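Local coordinates for protein Niban 2 (Homo sapiens, PDB 7CTP), which may suppress apoptosis and promote melanoma cell invasion, and is a PH-domain protein of the Niban family with cadherin-binding and transcription coactivator activity, at residues 54-58 / 478-482; 190-195 / 430-434; 353-357 / 486-491; 388-394 / 444-448; 427-431 / 493-498. One frame throughout, in Å; residues are numbered along the deposited sequence.

Contact 1. Residues 54-58 / 478-482; sequences QAQLL and KYDYD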
# COMPACT_ATOMS: atom_id res chain seq x y z
N GLN A 54 16.27 -14.27 9.23
CA GLN A 54 15.26 -14.31 10.28
C GLN A 54 15.35 -13.05 11.13
O GLN A 54 16.44 -12.53 11.39
CB GLN A 54 15.41 -15.55 11.15
CG GLN A 54 14.30 -15.73 12.18
CD GLN A 54 13.96 -17.18 12.45
OE1 GLN A 54 13.20 -17.80 11.70
NE2 GLN A 54 14.51 -17.73 13.53
N ALA A 55 14.19 -12.55 11.54
CA ALA A 55 14.15 -11.38 12.40
C ALA A 55 14.52 -11.77 13.83
O ALA A 55 14.50 -12.94 14.21
CB ALA A 55 12.77 -10.74 12.37
N GLN A 56 14.88 -10.75 14.61
CA GLN A 56 15.16 -10.96 16.03
C GLN A 56 13.88 -10.95 16.85
O GLN A 56 13.73 -11.75 17.78
CB GLN A 56 16.14 -9.90 16.54
CG GLN A 56 17.42 -9.84 15.76
CD GLN A 56 18.57 -10.51 16.47
OE1 GLN A 56 18.37 -11.47 17.21
NE2 GLN A 56 19.78 -9.99 16.27
N LEU A 57 12.96 -10.06 16.52
CA LEU A 57 11.66 -10.07 17.17
C LEU A 57 10.83 -11.24 16.67
O LEU A 57 11.04 -11.74 15.55
CB LEU A 57 10.91 -8.75 16.92
CG LEU A 57 11.45 -7.49 17.60
CD1 LEU A 57 10.74 -6.24 17.10
CD2 LEU A 57 11.31 -7.60 19.10
N LEU A 58 9.92 -11.70 17.51
CA LEU A 58 8.95 -12.70 17.09
C LEU A 58 7.80 -12.02 16.36
O LEU A 58 7.53 -10.83 16.57
CB LEU A 58 8.43 -13.48 18.29
CG LEU A 58 9.51 -14.13 19.15
CD1 LEU A 58 8.86 -14.90 20.28
CD2 LEU A 58 10.38 -15.04 18.30
N LYS A 478 16.36 -6.43 20.66
CA LYS A 478 15.84 -7.05 19.44
C LYS A 478 15.17 -6.01 18.56
O LYS A 478 15.33 -6.03 17.33
CB LYS A 478 14.85 -8.17 19.78
CG LYS A 478 15.46 -9.32 20.60
CD LYS A 478 14.39 -10.31 21.04
CE LYS A 478 14.95 -11.38 21.97
NZ LYS A 478 15.89 -12.30 21.27
N TYR A 479 14.43 -5.07 19.16
CA TYR A 479 13.78 -4.02 18.39
C TYR A 479 14.80 -3.18 17.63
O TYR A 479 14.62 -2.88 16.44
CB TYR A 479 12.93 -3.13 19.29
CG TYR A 479 12.26 -2.01 18.52
CD1 TYR A 479 12.91 -0.80 18.29
CD2 TYR A 479 11.00 -2.19 17.97
CE1 TYR A 479 12.30 0.21 17.56
CE2 TYR A 479 10.38 -1.19 17.24
CZ TYR A 479 11.04 0.00 17.04
OH TYR A 479 10.41 0.98 16.31
N ASP A 480 15.87 -2.76 18.31
CA ASP A 480 16.85 -1.88 17.68
C ASP A 480 17.54 -2.56 16.51
O ASP A 480 17.82 -1.92 15.49
CB ASP A 480 17.88 -1.42 18.71
CG ASP A 480 17.30 -0.48 19.74
OD1 ASP A 480 16.24 0.13 19.45
OD2 ASP A 480 17.89 -0.36 20.84
N TYR A 481 17.80 -3.86 16.63
CA TYR A 481 18.38 -4.61 15.52
C TYR A 481 17.41 -4.68 14.35
O TYR A 481 17.78 -4.38 13.21
CB TYR A 481 18.77 -6.01 15.99
CG TYR A 481 19.56 -6.82 14.97
CD1 TYR A 481 18.91 -7.49 13.93
CD2 TYR A 481 20.94 -6.92 15.05
CE1 TYR A 481 19.62 -8.25 13.01
CE2 TYR A 481 21.66 -7.67 14.13
CZ TYR A 481 20.99 -8.33 13.12
OH TYR A 481 21.70 -9.08 12.19
N ASP A 482 16.16 -5.07 14.61
CA ASP A 482 15.19 -5.24 13.54
C ASP A 482 14.85 -3.91 12.88
O ASP A 482 14.64 -3.85 11.67
CB ASP A 482 13.93 -5.89 14.07
CG ASP A 482 14.05 -7.38 14.21
OD1 ASP A 482 15.13 -7.93 13.89
OD2 ASP A 482 13.07 -8.00 14.64
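Gln56 lies across the exposed flank of helix 464-511, its CG 3.3 Å from CD1 of Tyr481 and its NE2 over one face of that ring, while its CB sits 3.9 Å from CB of Lys478. The aliphatic part of Lys478 also runs along the loop, with CD 3.6 Å from Gln56 O. Polar attachment comes from Asp482, one helical turn after Lys478. Its carboxylate takes two consecutive backbone amides of the loop, Gln56 N to OD1 at 2.9 Å and Leu57 N to OD2 at 2.8 Å, both nearly linear. This is side-chain-to-main-chain bridging between a helix and the linker that leads from helix 10-48 to the first strand of the PH domain. Leu57 turns inward, placing CD2 3.6 Å from Lys478 CB and CD1 4.2 Å from CD2 of Tyr479, and it also packs on Asn442 and Thr446 of helix 422-455. Beyond Leu57, Tyr479 reaches the other way, toward helix 342-378, where its hydroxyl is hydrogen-bonded to the carbonyl of Phe357.

Contact 2. Residues 190-195 / 430-434; sequences IRHCNN and QRAQI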
# COMPACT_ATOMS: atom_id res chain seq x y z
N ILE A 190 -7.98 3.79 6.05
CA ILE A 190 -7.42 3.93 4.70
C ILE A 190 -6.08 3.22 4.60
O ILE A 190 -5.81 2.49 3.64
CB ILE A 190 -7.29 5.42 4.33
CG1 ILE A 190 -8.67 6.06 4.19
CG2 ILE A 190 -6.45 5.56 3.07
CD1 ILE A 190 -8.62 7.60 4.17
N ARG A 191 -5.21 3.43 5.59
CA ARG A 191 -3.90 2.80 5.56
C ARG A 191 -4.02 1.29 5.57
O ARG A 191 -3.31 0.59 4.83
CB ARG A 191 -3.07 3.27 6.76
CG ARG A 191 -1.64 2.77 6.82
CD ARG A 191 -1.00 3.15 8.18
NE ARG A 191 -1.01 4.60 8.40
CZ ARG A 191 -1.79 5.21 9.29
NH1 ARG A 191 -1.74 6.53 9.40
NH2 ARG A 191 -2.63 4.51 10.04
N HIS A 192 -4.95 0.76 6.37
CA HIS A 192 -5.15 -0.68 6.47
C HIS A 192 -5.68 -1.25 5.15
O HIS A 192 -5.15 -2.25 4.64
CB HIS A 192 -6.09 -1.00 7.63
CG HIS A 192 -6.27 -2.46 7.88
ND1 HIS A 192 -5.44 -3.18 8.71
CD2 HIS A 192 -7.18 -3.35 7.40
CE1 HIS A 192 -5.82 -4.45 8.73
NE2 HIS A 192 -6.88 -4.57 7.95
N CYS A 193 -6.71 -0.61 4.58
CA CYS A 193 -7.27 -1.09 3.32
C CYS A 193 -6.31 -0.92 2.15
O CYS A 193 -6.34 -1.72 1.21
CB CYS A 193 -8.61 -0.40 3.03
SG CYS A 193 -9.92 -0.78 4.24
N ASN A 194 -5.45 0.11 2.18
CA ASN A 194 -4.45 0.26 1.12
C ASN A 194 -3.46 -0.89 1.10
O ASN A 194 -2.97 -1.27 0.04
CB ASN A 194 -3.69 1.58 1.28
CG ASN A 194 -4.46 2.77 0.78
OD1 ASN A 194 -5.47 2.63 0.10
ND2 ASN A 194 -3.97 3.97 1.11
N ASN A 195 -3.17 -1.46 2.27
CA ASN A 195 -2.20 -2.54 2.43
C ASN A 195 -2.86 -3.88 2.09
O ASN A 195 -2.95 -4.81 2.90
CB ASN A 195 -1.65 -2.50 3.85
CG ASN A 195 -0.46 -3.41 4.07
OD1 ASN A 195 0.49 -3.40 3.28
ND2 ASN A 195 -0.47 -4.14 5.18
N GLN A 430 2.94 5.86 3.27
CA GLN A 430 2.07 4.74 3.59
C GLN A 430 2.89 3.50 3.94
O GLN A 430 2.62 2.83 4.95
CB GLN A 430 1.13 4.47 2.40
CG GLN A 430 0.61 3.04 2.25
CD GLN A 430 -0.72 2.80 2.98
OE1 GLN A 430 -1.55 3.70 3.11
NE2 GLN A 430 -0.92 1.57 3.43
N ARG A 431 3.91 3.20 3.14
CA ARG A 431 4.72 2.01 3.40
C ARG A 431 5.49 2.15 4.70
O ARG A 431 5.55 1.20 5.49
CB ARG A 431 5.67 1.74 2.24
CG ARG A 431 4.95 1.50 0.92
CD ARG A 431 5.56 0.37 0.11
NE ARG A 431 4.86 0.18 -1.15
CZ ARG A 431 5.45 0.25 -2.35
NH1 ARG A 431 4.73 0.06 -3.45
NH2 ARG A 431 6.75 0.52 -2.43
N ALA A 432 6.07 3.32 4.96
CA ALA A 432 6.79 3.52 6.22
C ALA A 432 5.88 3.32 7.43
O ALA A 432 6.29 2.72 8.44
CB ALA A 432 7.43 4.91 6.26
N GLN A 433 4.64 3.81 7.35
CA GLN A 433 3.73 3.69 8.49
C GLN A 433 3.31 2.24 8.71
O GLN A 433 3.19 1.79 9.85
CB GLN A 433 2.51 4.59 8.27
CG GLN A 433 2.90 6.07 8.27
CD GLN A 433 1.74 7.00 7.96
OE1 GLN A 433 0.77 6.61 7.31
NE2 GLN A 433 1.87 8.25 8.40
N ILE A 434 3.12 1.49 7.62
CA ILE A 434 2.78 0.07 7.78
C ILE A 434 3.93 -0.68 8.46
O ILE A 434 3.70 -1.51 9.35
CB ILE A 434 2.41 -0.55 6.42
CG1 ILE A 434 0.98 -0.18 6.03
CG2 ILE A 434 2.55 -2.08 6.46
CD1 ILE A 434 -0.10 -0.71 6.96
O HOH W 1 -0.75 9.64 8.30
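Arg191 is extended through chi1 and chi2 (both t) and bends at chi3 (m), which carries its guanidinium from the side of its own helix to Gln433. NE donates to Gln433 OE1 at 2.9 Å and NH1 to the same oxygen at 3.3 Å, so OE1 lies at the edge of the guanidinium; NH2 pairs with Asp188. Gln433, m then t, is extended enough to meet it, and its NE2 also donates to a water 3.0 Å away and to Tyr405 O. Here the end of helix 176-194, the C-terminal helix that is a hallmark of PH domains, meets helix 422-455 of the helical region, and segments 190-194 and 430-434 cross almost at a right angle (signed crossing angle -96°). Gln430 bends at chi2 (91°, between wells), which brings its amide to the other helix: NE2 donates to Arg191 O at 2.9 Å, and OE1 accepts from Asn194 ND2 at 3.2 Å. Asn194 OD1 is held by Gly120 N. Ile434, m at both chi angles, lays CD1 3.8 Å from Arg191 CG.

Contact 3. Residues 353-357 / 486-491; sequences TSQGF and VRKRFF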
# COMPACT_ATOMS: atom_id res chain seq x y z
N THR A 353 11.50 8.85 8.63
CA THR A 353 11.35 7.42 8.87
C THR A 353 12.00 7.01 10.18
O THR A 353 11.43 6.25 10.96
CB THR A 353 11.95 6.61 7.72
OG1 THR A 353 11.34 6.99 6.48
CG2 THR A 353 11.74 5.12 7.96
N SER A 354 13.23 7.48 10.41
CA SER A 354 13.96 7.12 11.62
C SER A 354 13.32 7.75 12.85
O SER A 354 13.27 7.12 13.91
CB SER A 354 15.42 7.51 11.48
OG SER A 354 16.02 6.78 10.42
N GLN A 355 12.82 8.98 12.73
CA GLN A 355 12.06 9.57 13.82
C GLN A 355 10.84 8.71 14.15
O GLN A 355 10.52 8.51 15.33
CB GLN A 355 11.63 10.99 13.47
CG GLN A 355 12.77 11.99 13.46
CD GLN A 355 12.34 13.35 12.99
OE1 GLN A 355 11.25 13.52 12.45
NE2 GLN A 355 13.21 14.34 13.17
N GLY A 356 10.17 8.18 13.13
CA GLY A 356 8.99 7.38 13.38
C GLY A 356 9.30 6.07 14.09
O GLY A 356 8.59 5.67 15.01
N PHE A 357 10.37 5.40 13.67
CA PHE A 357 10.74 4.14 14.33
C PHE A 357 11.20 4.39 15.76
O PHE A 357 10.91 3.59 16.66
CB PHE A 357 11.83 3.43 13.52
CG PHE A 357 11.30 2.60 12.37
CD1 PHE A 357 10.80 3.20 11.23
CD2 PHE A 357 11.32 1.21 12.44
CE1 PHE A 357 10.32 2.44 10.18
CE2 PHE A 357 10.84 0.45 11.38
CZ PHE A 357 10.34 1.06 10.25
N VAL A 486 15.00 -3.34 8.97
CA VAL A 486 13.81 -2.96 8.23
C VAL A 486 14.03 -1.63 7.52
O VAL A 486 13.67 -1.47 6.35
CB VAL A 486 12.59 -2.92 9.16
CG1 VAL A 486 11.40 -2.24 8.47
CG2 VAL A 486 12.22 -4.33 9.60
N ARG A 487 14.65 -0.67 8.21
CA ARG A 487 14.86 0.64 7.59
C ARG A 487 15.85 0.57 6.43
O ARG A 487 15.64 1.20 5.39
CB ARG A 487 15.29 1.66 8.64
CG ARG A 487 14.10 2.21 9.42
CD ARG A 487 14.52 3.26 10.43
NE ARG A 487 15.27 2.66 11.53
CZ ARG A 487 16.47 3.08 11.92
NH1 ARG A 487 17.04 4.09 11.29
NH2 ARG A 487 17.10 2.48 12.93
N LYS A 488 16.92 -0.22 6.56
CA LYS A 488 17.87 -0.31 5.46
C LYS A 488 17.22 -0.89 4.21
O LYS A 488 17.44 -0.41 3.09
CB LYS A 488 19.10 -1.14 5.82
CG LYS A 488 20.14 -1.09 4.68
CD LYS A 488 20.93 -2.39 4.50
CE LYS A 488 21.45 -2.53 3.07
NZ LYS A 488 22.58 -1.60 2.75
N ARG A 489 16.42 -1.95 4.40
CA ARG A 489 15.70 -2.55 3.28
C ARG A 489 14.72 -1.56 2.67
O ARG A 489 14.57 -1.49 1.44
CB ARG A 489 14.97 -3.81 3.76
CG ARG A 489 14.30 -4.64 2.66
CD ARG A 489 13.44 -5.75 3.28
NE ARG A 489 14.02 -6.22 4.54
CZ ARG A 489 13.31 -6.56 5.62
NH1 ARG A 489 11.98 -6.48 5.62
NH2 ARG A 489 13.93 -6.98 6.72
N PHE A 490 14.05 -0.78 3.52
CA PHE A 490 13.07 0.18 3.05
C PHE A 490 13.73 1.29 2.24
O PHE A 490 13.25 1.68 1.17
CB PHE A 490 12.31 0.75 4.25
CG PHE A 490 11.39 1.90 3.92
CD1 PHE A 490 10.26 1.71 3.14
CD2 PHE A 490 11.66 3.16 4.41
CE1 PHE A 490 9.41 2.78 2.86
CE2 PHE A 490 10.82 4.23 4.13
CZ PHE A 490 9.69 4.03 3.35
N PHE A 491 14.87 1.80 2.73
CA PHE A 491 15.57 2.86 2.02
C PHE A 491 16.11 2.36 0.68
O PHE A 491 16.06 3.08 -0.32
CB PHE A 491 16.72 3.42 2.86
CG PHE A 491 16.29 4.01 4.17
CD1 PHE A 491 15.06 4.63 4.32
CD2 PHE A 491 17.13 3.94 5.27
CE1 PHE A 491 14.68 5.17 5.54
CE2 PHE A 491 16.75 4.48 6.48
CZ PHE A 491 15.53 5.09 6.62
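Two helical segments, 353-357 of helix 342-378 and 486-491 of helix 464-511, run nearly antiparallel, with 154° between their directions and 11.4 Å between their axes. They form one interface of the helical bundle, the part of this chain distinct from its PH domain. Ser354 and Arg487 have the closest CA atoms, 7.7 Å apart, and large side chains fill the gap. Phe490 and Phe491 present ring edges to Thr353: Phe490 CE2 is 3.7 Å from Thr353 OG1, itself hydrogen-bonded to Leu349 O, and Phe491 CE1 is 3.8 Å from Thr353 CB. At the other end, Phe357 CZ meets Val486 CG1 at 3.9 Å, and the same ring touches His435 and Met436 of helix 422-455. Arg487 spans the middle. Its NE is hydrogen-bonded to Ser483 OG, and its NH1 donates only weakly, at 3.0 Å, to Ser354 OG, which is hydrogen-bonded to Met350 O. Its aliphatic stem makes a CH-pi contact with Phe357, CG standing 3.8 Å from the ring centroid and just 8° off the ring normal.

Contact 4. Residues 388-394 / 444-448; sequences MEKLSRL and VYTFE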
# COMPACT_ATOMS: atom_id res chain seq x y z
N MET A 388 -1.76 -7.19 30.06
CA MET A 388 -1.19 -7.74 28.84
C MET A 388 -2.18 -7.71 27.69
O MET A 388 -1.77 -7.57 26.53
CB MET A 388 -0.71 -9.18 29.07
CG MET A 388 0.51 -9.30 29.98
SD MET A 388 1.95 -8.38 29.41
CE MET A 388 1.99 -8.88 27.71
N GLU A 389 -3.47 -7.86 27.98
CA GLU A 389 -4.48 -7.81 26.93
C GLU A 389 -4.52 -6.43 26.28
O GLU A 389 -4.66 -6.31 25.06
CB GLU A 389 -5.84 -8.18 27.50
CG GLU A 389 -6.87 -8.56 26.45
CD GLU A 389 -7.52 -7.35 25.82
OE1 GLU A 389 -7.53 -6.27 26.46
OE2 GLU A 389 -8.02 -7.49 24.69
N LYS A 390 -4.38 -5.37 27.09
CA LYS A 390 -4.36 -4.02 26.54
C LYS A 390 -3.06 -3.76 25.78
O LYS A 390 -3.07 -3.15 24.71
CB LYS A 390 -4.55 -2.99 27.65
CG LYS A 390 -6.02 -2.67 27.93
CD LYS A 390 -6.23 -2.00 29.29
CE LYS A 390 -6.20 -0.48 29.20
NZ LYS A 390 -4.93 0.07 28.65
N LEU A 391 -1.93 -4.23 26.33
CA LEU A 391 -0.65 -4.03 25.65
C LEU A 391 -0.61 -4.78 24.33
O LEU A 391 0.00 -4.32 23.36
CB LEU A 391 0.50 -4.47 26.55
CG LEU A 391 1.90 -4.19 25.97
CD1 LEU A 391 2.22 -2.70 26.08
CD2 LEU A 391 2.98 -5.03 26.65
N SER A 392 -1.26 -5.96 24.28
CA SER A 392 -1.23 -6.80 23.08
C SER A 392 -1.78 -6.08 21.86
O SER A 392 -1.45 -6.45 20.73
CB SER A 392 -2.01 -8.10 23.31
OG SER A 392 -3.41 -7.89 23.30
N ARG A 393 -2.62 -5.06 22.07
CA ARG A 393 -3.30 -4.35 20.99
C ARG A 393 -2.67 -3.01 20.67
O ARG A 393 -3.25 -2.24 19.88
CB ARG A 393 -4.77 -4.15 21.36
CG ARG A 393 -5.45 -5.41 21.78
CD ARG A 393 -6.95 -5.26 21.81
NE ARG A 393 -7.56 -6.58 21.72
CZ ARG A 393 -8.07 -7.10 20.60
NH1 ARG A 393 -8.08 -6.38 19.48
NH2 ARG A 393 -8.58 -8.32 20.62
N LEU A 394 -1.51 -2.70 21.26
CA LEU A 394 -0.92 -1.37 21.15
C LEU A 394 -0.71 -0.95 19.69
O LEU A 394 -0.96 0.21 19.33
CB LEU A 394 0.40 -1.32 21.91
CG LEU A 394 1.23 -0.04 21.84
CD1 LEU A 394 0.40 1.15 22.30
CD2 LEU A 394 2.48 -0.19 22.69
N VAL A 444 5.37 -5.92 20.93
CA VAL A 444 4.47 -6.30 22.01
C VAL A 444 4.23 -7.81 22.01
O VAL A 444 4.11 -8.42 23.08
CB VAL A 444 3.15 -5.51 21.95
CG1 VAL A 444 3.44 -4.02 22.11
CG2 VAL A 444 2.41 -5.80 20.67
N TYR A 445 4.17 -8.43 20.83
CA TYR A 445 4.04 -9.89 20.79
C TYR A 445 5.25 -10.56 21.42
O TYR A 445 5.12 -11.49 22.22
CB TYR A 445 3.86 -10.38 19.35
CG TYR A 445 3.79 -11.89 19.25
CD1 TYR A 445 2.68 -12.59 19.70
CD2 TYR A 445 4.85 -12.62 18.72
CE1 TYR A 445 2.62 -13.97 19.63
CE2 TYR A 445 4.80 -14.00 18.64
CZ TYR A 445 3.68 -14.67 19.09
OH TYR A 445 3.61 -16.05 19.02
N THR A 446 6.45 -10.10 21.05
CA THR A 446 7.67 -10.64 21.64
C THR A 446 7.69 -10.42 23.15
O THR A 446 8.02 -11.34 23.91
CB THR A 446 8.89 -9.98 20.99
OG1 THR A 446 8.87 -10.23 19.58
CG2 THR A 446 10.17 -10.55 21.59
N PHE A 447 7.33 -9.21 23.59
CA PHE A 447 7.31 -8.93 25.03
C PHE A 447 6.39 -9.88 25.76
O PHE A 447 6.75 -10.43 26.81
CB PHE A 447 6.89 -7.48 25.30
CG PHE A 447 6.95 -7.11 26.76
CD1 PHE A 447 8.16 -6.83 27.37
CD2 PHE A 447 5.79 -7.07 27.53
CE1 PHE A 447 8.22 -6.51 28.72
CE2 PHE A 447 5.84 -6.75 28.87
CZ PHE A 447 7.05 -6.47 29.47
N GLU A 448 5.18 -10.09 25.23
CA GLU A 448 4.22 -10.98 25.88
C GLU A 448 4.77 -12.40 25.94
O GLU A 448 4.75 -13.04 27.00
CB GLU A 448 2.88 -10.97 25.13
CG GLU A 448 1.87 -11.95 25.73
CD GLU A 448 0.49 -11.84 25.12
OE1 GLU A 448 0.35 -11.24 24.03
OE2 GLU A 448 -0.46 -12.36 25.74
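Val444 opens the contact by packing against Leu391, Ser392 and Leu394. Its CB lies 3.7 Å from the carbonyl O of Leu391, its CG1 is 4.2 Å from Leu391 CG and 4.0 Å from Leu394 CD2, and its CG2 is 3.9 Å from Ser392 O. A type I turn spans Leu391 to Leu394, and both leucines meet the same valine; the hydroxyl of Ser392 donates to Glu389 O at 2.7 Å within that segment. One turn further along, Phe447 meets Leu391 CD2 through its CD2 at 3.6 Å. It also receives Met388 at its ring edge, a Met-aromatic contact with SD 5.5 Å from the centroid, and is backed by Val471 and Leu472 of helix 464-511. Glu448 completes the segment with its aliphatic stem, CB being 3.4 Å from Met388 CE, while OE1 reaches to 4.0 Å from Ser392 CB. With no hydrogen bond crossing between the segments and Met388 and Leu391 also resting on Met371 of helix 342-378, this is buried apolar helix-helix packing of an alpha-helical bundle, here closing a short helix onto longer ones.

Contact 5. Residues 427-431 / 493-498; sequences VFKQR and EALLQI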
# COMPACT_ATOMS: atom_id res chain seq x y z
N VAL A 427 3.16 7.26 -1.50
CA VAL A 427 3.34 5.82 -1.38
C VAL A 427 4.32 5.49 -0.25
O VAL A 427 4.10 4.57 0.54
CB VAL A 427 3.80 5.23 -2.72
CG1 VAL A 427 4.34 3.82 -2.53
CG2 VAL A 427 2.64 5.24 -3.72
N PHE A 428 5.40 6.26 -0.15
CA PHE A 428 6.44 5.90 0.81
C PHE A 428 6.09 6.30 2.23
O PHE A 428 6.56 5.67 3.18
CB PHE A 428 7.77 6.47 0.33
CG PHE A 428 8.32 5.72 -0.85
CD1 PHE A 428 8.42 4.33 -0.80
CD2 PHE A 428 8.68 6.36 -2.02
CE1 PHE A 428 8.90 3.61 -1.89
CE2 PHE A 428 9.15 5.65 -3.10
CZ PHE A 428 9.26 4.28 -3.04
N LYS A 429 5.21 7.30 2.41
CA LYS A 429 4.66 7.52 3.74
C LYS A 429 3.77 6.37 4.18
O LYS A 429 3.85 5.93 5.33
CB LYS A 429 3.88 8.84 3.79
CG LYS A 429 4.72 10.04 3.47
CD LYS A 429 3.91 11.33 3.40
CE LYS A 429 2.52 11.18 3.98
NZ LYS A 429 1.75 12.45 3.84
N GLN A 430 2.94 5.86 3.27
CA GLN A 430 2.07 4.74 3.59
C GLN A 430 2.89 3.50 3.94
O GLN A 430 2.62 2.83 4.95
CB GLN A 430 1.13 4.47 2.40
CG GLN A 430 0.61 3.04 2.25
CD GLN A 430 -0.72 2.80 2.98
OE1 GLN A 430 -1.55 3.70 3.11
NE2 GLN A 430 -0.92 1.57 3.43
N ARG A 431 3.91 3.20 3.14
CA ARG A 431 4.72 2.01 3.40
C ARG A 431 5.49 2.15 4.70
O ARG A 431 5.55 1.20 5.49
CB ARG A 431 5.67 1.74 2.24
CG ARG A 431 4.95 1.50 0.92
CD ARG A 431 5.56 0.37 0.11
NE ARG A 431 4.86 0.18 -1.15
CZ ARG A 431 5.45 0.25 -2.35
NH1 ARG A 431 4.73 0.06 -3.45
NH2 ARG A 431 6.75 0.52 -2.43
N GLU A 493 14.91 -0.20 -1.12
CA GLU A 493 13.74 -0.39 -1.98
C GLU A 493 13.26 0.94 -2.55
O GLU A 493 12.99 1.04 -3.76
CB GLU A 493 12.62 -1.08 -1.20
CG GLU A 493 11.29 -1.09 -1.95
CD GLU A 493 10.12 -1.66 -1.16
OE1 GLU A 493 9.68 -2.79 -1.49
OE2 GLU A 493 9.62 -0.97 -0.23
N ALA A 494 13.17 1.98 -1.71
CA ALA A 494 12.64 3.26 -2.16
C ALA A 494 13.57 3.92 -3.17
O ALA A 494 13.11 4.49 -4.17
CB ALA A 494 12.41 4.18 -0.96
N LEU A 495 14.88 3.86 -2.93
CA LEU A 495 15.83 4.43 -3.88
C LEU A 495 15.76 3.71 -5.22
O LEU A 495 15.86 4.35 -6.27
CB LEU A 495 17.24 4.36 -3.31
CG LEU A 495 17.55 5.33 -2.18
CD1 LEU A 495 18.95 5.07 -1.66
CD2 LEU A 495 17.43 6.73 -2.69
N LEU A 496 15.62 2.39 -5.20
CA LEU A 496 15.47 1.63 -6.44
C LEU A 496 14.19 2.00 -7.16
O LEU A 496 14.17 2.15 -8.39
CB LEU A 496 15.49 0.13 -6.14
CG LEU A 496 16.85 -0.47 -5.78
CD1 LEU A 496 16.70 -1.89 -5.29
CD2 LEU A 496 17.77 -0.41 -6.98
N GLN A 497 13.10 2.17 -6.41
CA GLN A 497 11.81 2.48 -7.02
C GLN A 497 11.74 3.91 -7.57
O GLN A 497 10.88 4.19 -8.40
CB GLN A 497 10.69 2.23 -6.02
CG GLN A 497 10.46 0.75 -5.77
CD GLN A 497 9.38 0.46 -4.75
OE1 GLN A 497 8.55 1.31 -4.45
NE2 GLN A 497 9.37 -0.76 -4.25
N ILE A 498 12.62 4.80 -7.12
CA ILE A 498 12.71 6.13 -7.73
C ILE A 498 13.66 6.13 -8.91
O ILE A 498 13.39 6.75 -9.95
CB ILE A 498 13.12 7.17 -6.67
CG1 ILE A 498 11.97 7.43 -5.69
CG2 ILE A 498 13.58 8.46 -7.36
CD1 ILE A 498 12.42 7.96 -4.34
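Apolar contact centres on Phe428, which projects from helix 422-455 toward the nearly antiparallel helix 464-511 (160° between the segments, axes 11.9 Å apart). Ala494 lies over one face of its ring in a CH-pi contact, CB being 3.8 Å from the centroid. The small alanine lets the aromatic ring come close to the opposing backbone, with Phe428 CZ 3.6 Å from Ala494 CA. Phe428 CE2 also touches Ile498 CD1 at 4.2 Å, and the ring packs on Phe490 further back along the same helix as Ala494. The one hydrogen bond between the segments runs from Arg431 NH2 to Gln497 OE1 at 2.8 Å, the acceptor lying at the guanidinium edge. Electrostatic contact is looser: Arg431 NH2 and Glu493 OE2 form a long salt bridge at 3.9 Å. These two helices of the bundle are therefore joined by a buried aromatic contact bordered by partly exposed polar groups, in which Arg431 is hydrogen-bonded to the neutral amide of Gln497, while Glu493 gives only a long, weak ion pair.

From the N terminus, the linker at 54-58 closes the longest loop, contact 1, onto helix 464-511; contacts 2 and 4 nest within it, whereas contacts 3 and 5 cross it. Contact 2 joins the final PH-domain helix to helix 422-455, crossing contacts 3 and 4. Contact 3 ties helix 342-378 to helix 464-511 and encloses contact 4, which closes a loop of 49 residues onto helix 422-455. Contact 5 begins where contact 2 ends, sharing Gln430 and Arg431; it ties helix 422-455 to helix 464-511 and crosses contacts 1, 3 and 4. Contacts 3 and 5 meet at Phe490, which also packs on Ala432 in contact 2. Thr446 links contacts 1 and 4 by accepting from Leu58 N, while Tyr479 joins contact 1 to contact 3.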